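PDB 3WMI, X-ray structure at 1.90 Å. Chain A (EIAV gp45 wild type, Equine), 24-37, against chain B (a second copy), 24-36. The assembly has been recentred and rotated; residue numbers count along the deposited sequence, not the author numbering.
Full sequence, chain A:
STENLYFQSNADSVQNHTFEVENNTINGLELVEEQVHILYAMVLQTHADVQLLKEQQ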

# COMPACT_ATOMS: atom_id res chain seq x y z
N ASN A 24 -0.62 5.66 -9.47
CA ASN A 24 -1.34 6.13 -8.28
C ASN A 24 -1.08 5.22 -7.08
O ASN A 24 -0.89 5.67 -5.96
CB ASN A 24 -2.86 6.21 -8.49
CG ASN A 24 -3.29 7.14 -9.62
OD1 ASN A 24 -4.25 6.86 -10.33
ND2 ASN A 24 -2.58 8.25 -9.79
N THR A 25 -1.11 3.92 -7.33
CA THR A 25 -1.01 2.94 -6.26
C THR A 25 0.41 2.87 -5.69
O THR A 25 0.60 2.76 -4.47
CB THR A 25 -1.46 1.55 -6.75
OG1 THR A 25 -2.79 1.66 -7.29
CG2 THR A 25 -1.50 0.60 -5.59
N ILE A 26 1.41 2.95 -6.57
CA ILE A 26 2.80 3.03 -6.13
C ILE A 26 3.00 4.32 -5.33
O ILE A 26 3.63 4.31 -4.27
CB ILE A 26 3.79 2.97 -7.31
CG1 ILE A 26 3.67 1.62 -8.03
CG2 ILE A 26 5.22 3.17 -6.83
CD1 ILE A 26 4.29 1.66 -9.44
N ASN A 27 2.45 5.42 -5.84
CA ASN A 27 2.54 6.69 -5.13
C ASN A 27 1.88 6.65 -3.74
O ASN A 27 2.42 7.20 -2.78
CB ASN A 27 1.95 7.83 -5.98
CG ASN A 27 2.89 8.29 -7.07
OD1 ASN A 27 4.07 7.95 -7.06
ND2 ASN A 27 2.38 9.08 -8.00
N GLY A 28 0.72 6.01 -3.66
CA GLY A 28 0.01 5.87 -2.39
C GLY A 28 0.81 5.05 -1.39
O GLY A 28 0.90 5.41 -0.21
N LEU A 29 1.40 3.96 -1.87
CA LEU A 29 2.28 3.16 -1.03
C LEU A 29 3.42 4.00 -0.50
O LEU A 29 3.75 3.93 0.69
CB LEU A 29 2.87 1.99 -1.82
CG LEU A 29 2.15 0.66 -1.66
CD1 LEU A 29 2.80 -0.37 -2.58
CD2 LEU A 29 2.22 0.23 -0.21
N GLU A 30 4.03 4.81 -1.36
CA GLU A 30 5.14 5.65 -0.91
C GLU A 30 4.70 6.66 0.14
O GLU A 30 5.43 6.92 1.10
CB GLU A 30 5.80 6.38 -2.07
CG GLU A 30 7.00 7.20 -1.61
CD GLU A 30 8.19 7.09 -2.54
OE1 GLU A 30 7.98 7.18 -3.77
OE2 GLU A 30 9.32 6.91 -2.05
N LEU A 31 3.52 7.24 -0.05
CA LEU A 31 2.99 8.19 0.93
C LEU A 31 2.72 7.52 2.27
O LEU A 31 3.02 8.08 3.31
CB LEU A 31 1.72 8.86 0.41
CG LEU A 31 1.90 9.79 -0.80
CD1 LEU A 31 0.54 10.11 -1.38
CD2 LEU A 31 2.62 11.05 -0.38
N VAL A 32 2.12 6.33 2.24
CA VAL A 32 1.87 5.58 3.47
C VAL A 32 3.19 5.29 4.17
O VAL A 32 3.30 5.44 5.40
CB VAL A 32 1.10 4.27 3.20
CG1 VAL A 32 1.12 3.37 4.41
CG2 VAL A 32 -0.34 4.57 2.75
N GLU A 33 4.20 4.92 3.40
CA GLU A 33 5.53 4.67 3.95
C GLU A 33 6.14 5.91 4.62
O GLU A 33 6.84 5.80 5.62
CB GLU A 33 6.48 4.12 2.88
CG GLU A 33 7.90 3.80 3.39
CD GLU A 33 7.95 2.65 4.40
OE1 GLU A 33 6.88 2.08 4.73
OE2 GLU A 33 9.05 2.30 4.85
N GLU A 34 5.86 7.10 4.08
CA GLU A 34 6.33 8.33 4.71
C GLU A 34 5.63 8.53 6.05
O GLU A 34 6.25 8.99 7.02
CB GLU A 34 6.13 9.54 3.80
CG GLU A 34 6.96 9.50 2.52
CD GLU A 34 6.78 10.73 1.66
OE1 GLU A 34 6.35 11.78 2.19
OE2 GLU A 34 7.06 10.66 0.43
N GLN A 35 4.35 8.20 6.10
CA GLN A 35 3.62 8.22 7.37
C GLN A 35 4.22 7.24 8.37
O GLN A 35 4.32 7.55 9.55
CB GLN A 35 2.15 7.89 7.15
CG GLN A 35 1.38 8.93 6.37
CD GLN A 35 -0.06 8.56 6.27
OE1 GLN A 35 -0.37 7.42 5.94
NE2 GLN A 35 -0.95 9.48 6.57
N VAL A 36 4.61 6.05 7.90
CA VAL A 36 5.23 5.05 8.77
C VAL A 36 6.50 5.62 9.41
O VAL A 36 6.73 5.47 10.62
CB VAL A 36 5.55 3.73 8.00
CG1 VAL A 36 6.51 2.85 8.81
CG2 VAL A 36 4.26 2.96 7.67
N HIS A 37 7.31 6.29 8.59
CA HIS A 37 8.55 6.90 9.07
C HIS A 37 8.28 7.91 10.19
O HIS A 37 9.03 8.00 11.17
CB HIS A 37 9.29 7.63 7.94
CG HIS A 37 9.78 6.74 6.84
ND1 HIS A 37 9.96 5.38 7.00
CD2 HIS A 37 10.13 7.02 5.56
CE1 HIS A 37 10.40 4.86 5.86
NE2 HIS A 37 10.51 5.83 4.97
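Chain B, residues 24-36: NTINGLELVEEQV

Chain B is a helix through all of 24-36, with phi/psi close to -60/-40 and unbroken i to i+4 backbone hydrogen bonds. It runs in the same N-to-C direction as the chain A helix, crossing it at 16° with the axes 10.5 Å apart at closest approach. The register is nearly level: L29(A) CA lies 7.0 Å from L29(B) CA, while I26(A) CA faces T25(B) CA at 6.7 Å and E33(A) CA faces V32(B) CA at 6.8 Å.

The packing follows the coiled-coil rule of knobs into holes. L29(A) is one knob, seated among T25(B), G28(B), L29(B) and V32(B). Its CD1 comes 3.6 Å from the backbone O of T25(B), and its CD2 lies 3.9 Å from L29(B) CD2. G28(B) makes room for this leucine: an ideal CB there would point toward chain A and stand 3.2 Å from L29(A) CD1, a tight fit. V32(B) returns the favor, entering the hole formed by L29(A), V32(A), E33(A) and V36(A); its CG1 is 3.8 Å from V32(A) CG1, and its CG2 is 4.0 Å from L29(A) CD2. About one turn before the leucines, the threonines meet through their methyls, T25(A) CG2 to T25(B) CG2 at 3.5 Å, and each OG1 is hydrogen-bonded elsewhere in the structure.

The polar contact lies beside this apolar seam. The E33(A) CB points sideways, but the end of the side chain comes nearer to chain B, where Q35(B) NE2 donates a hydrogen bond to E33(A) OE2 at 3.1 Å and 150°. E33(A) OE1 also lies just 2.5 Å from Q35(B) OE1. V36(A) CG1 packs 3.6 Å from that same Q35(B) OE1, so the amide borders both the carboxyl group of E33(A) and the valine.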

# COMPACT_ATOMS: atom_id res chain seq x y z
N ASN B 24 4.95 -6.60 -7.35
CA ASN B 24 5.74 -5.65 -6.56
C ASN B 24 4.86 -4.87 -5.59
O ASN B 24 5.22 -4.64 -4.45
CB ASN B 24 6.49 -4.62 -7.44
CG ASN B 24 7.47 -5.25 -8.43
OD1 ASN B 24 7.63 -4.75 -9.55
ND2 ASN B 24 8.13 -6.33 -8.03
N THR B 25 3.70 -4.44 -6.08
CA THR B 25 2.82 -3.58 -5.30
C THR B 25 2.15 -4.35 -4.16
O THR B 25 2.01 -3.84 -3.04
CB THR B 25 1.78 -2.91 -6.20
OG1 THR B 25 2.45 -2.21 -7.26
CG2 THR B 25 1.00 -1.91 -5.41
N ILE B 26 1.73 -5.58 -4.44
CA ILE B 26 1.18 -6.45 -3.40
C ILE B 26 2.27 -6.73 -2.37
O ILE B 26 2.02 -6.67 -1.17
CB ILE B 26 0.63 -7.77 -3.98
CG1 ILE B 26 -0.54 -7.49 -4.92
CG2 ILE B 26 0.18 -8.70 -2.86
CD1 ILE B 26 -0.85 -8.68 -5.85
N ASN B 27 3.48 -7.01 -2.85
CA ASN B 27 4.60 -7.25 -1.94
C ASN B 27 4.92 -6.04 -1.06
O ASN B 27 5.20 -6.19 0.14
CB ASN B 27 5.85 -7.69 -2.72
CG ASN B 27 5.79 -9.15 -3.14
OD1 ASN B 27 4.95 -9.91 -2.65
ND2 ASN B 27 6.69 -9.56 -4.03
N GLY B 28 4.88 -4.85 -1.64
CA GLY B 28 5.12 -3.61 -0.91
C GLY B 28 4.08 -3.39 0.17
O GLY B 28 4.40 -3.02 1.30
N LEU B 29 2.82 -3.63 -0.18
CA LEU B 29 1.74 -3.55 0.79
C LEU B 29 1.99 -4.50 1.94
O LEU B 29 1.82 -4.12 3.10
CB LEU B 29 0.40 -3.91 0.15
CG LEU B 29 -0.45 -2.75 -0.31
CD1 LEU B 29 -1.70 -3.28 -1.01
CD2 LEU B 29 -0.82 -1.89 0.89
N GLU B 30 2.40 -5.72 1.63
CA GLU B 30 2.67 -6.69 2.70
C GLU B 30 3.80 -6.24 3.61
O GLU B 30 3.74 -6.42 4.83
CB GLU B 30 2.96 -8.08 2.15
CG GLU B 30 3.17 -9.10 3.27
CD GLU B 30 2.50 -10.42 2.99
OE1 GLU B 30 2.62 -10.92 1.85
OE2 GLU B 30 1.84 -10.97 3.90
N LEU B 31 4.85 -5.67 3.02
CA LEU B 31 5.97 -5.18 3.80
C LEU B 31 5.55 -4.02 4.70
O LEU B 31 5.95 -3.96 5.85
CB LEU B 31 7.13 -4.74 2.90
CG LEU B 31 7.82 -5.86 2.12
CD1 LEU B 31 8.70 -5.26 1.05
CD2 LEU B 31 8.63 -6.72 3.06
N VAL B 32 4.76 -3.09 4.17
CA VAL B 32 4.26 -1.97 4.97
C VAL B 32 3.43 -2.51 6.13
O VAL B 32 3.56 -2.04 7.26
CB VAL B 32 3.43 -0.99 4.12
CG1 VAL B 32 2.66 -0.03 4.99
CG2 VAL B 32 4.34 -0.24 3.12
N GLU B 33 2.61 -3.52 5.85
CA GLU B 33 1.81 -4.15 6.90
C GLU B 33 2.66 -4.79 8.00
O GLU B 33 2.28 -4.78 9.17
CB GLU B 33 0.84 -5.18 6.31
CG GLU B 33 -0.07 -5.88 7.34
CD GLU B 33 -1.07 -4.93 8.00
OE1 GLU B 33 -1.09 -3.72 7.68
OE2 GLU B 33 -1.87 -5.41 8.84
N GLU B 34 3.82 -5.33 7.63
CA GLU B 34 4.73 -5.88 8.64
C GLU B 34 5.28 -4.76 9.52
O GLU B 34 5.44 -4.93 10.73
CB GLU B 34 5.87 -6.68 8.01
CG GLU B 34 5.40 -7.94 7.27
CD GLU B 34 6.54 -8.74 6.69
OE1 GLU B 34 7.69 -8.58 7.15
OE2 GLU B 34 6.30 -9.54 5.75
N GLN B 35 5.57 -3.62 8.90
CA GLN B 35 5.97 -2.44 9.66
C GLN B 35 4.86 -1.99 10.62
O GLN B 35 5.14 -1.60 11.74
CB GLN B 35 6.33 -1.29 8.73
CG GLN B 35 7.58 -1.53 7.91
CD GLN B 35 7.89 -0.33 7.08
OE1 GLN B 35 7.01 0.21 6.43
NE2 GLN B 35 9.13 0.13 7.11
N VAL B 36 3.61 -2.04 10.16
CA VAL B 36 2.47 -1.66 11.00
C VAL B 36 2.43 -2.54 12.24
O VAL B 36 2.24 -2.05 13.37
CB VAL B 36 1.12 -1.75 10.22
CG1 VAL B 36 -0.07 -1.71 11.19
CG2 VAL B 36 1.00 -0.61 9.18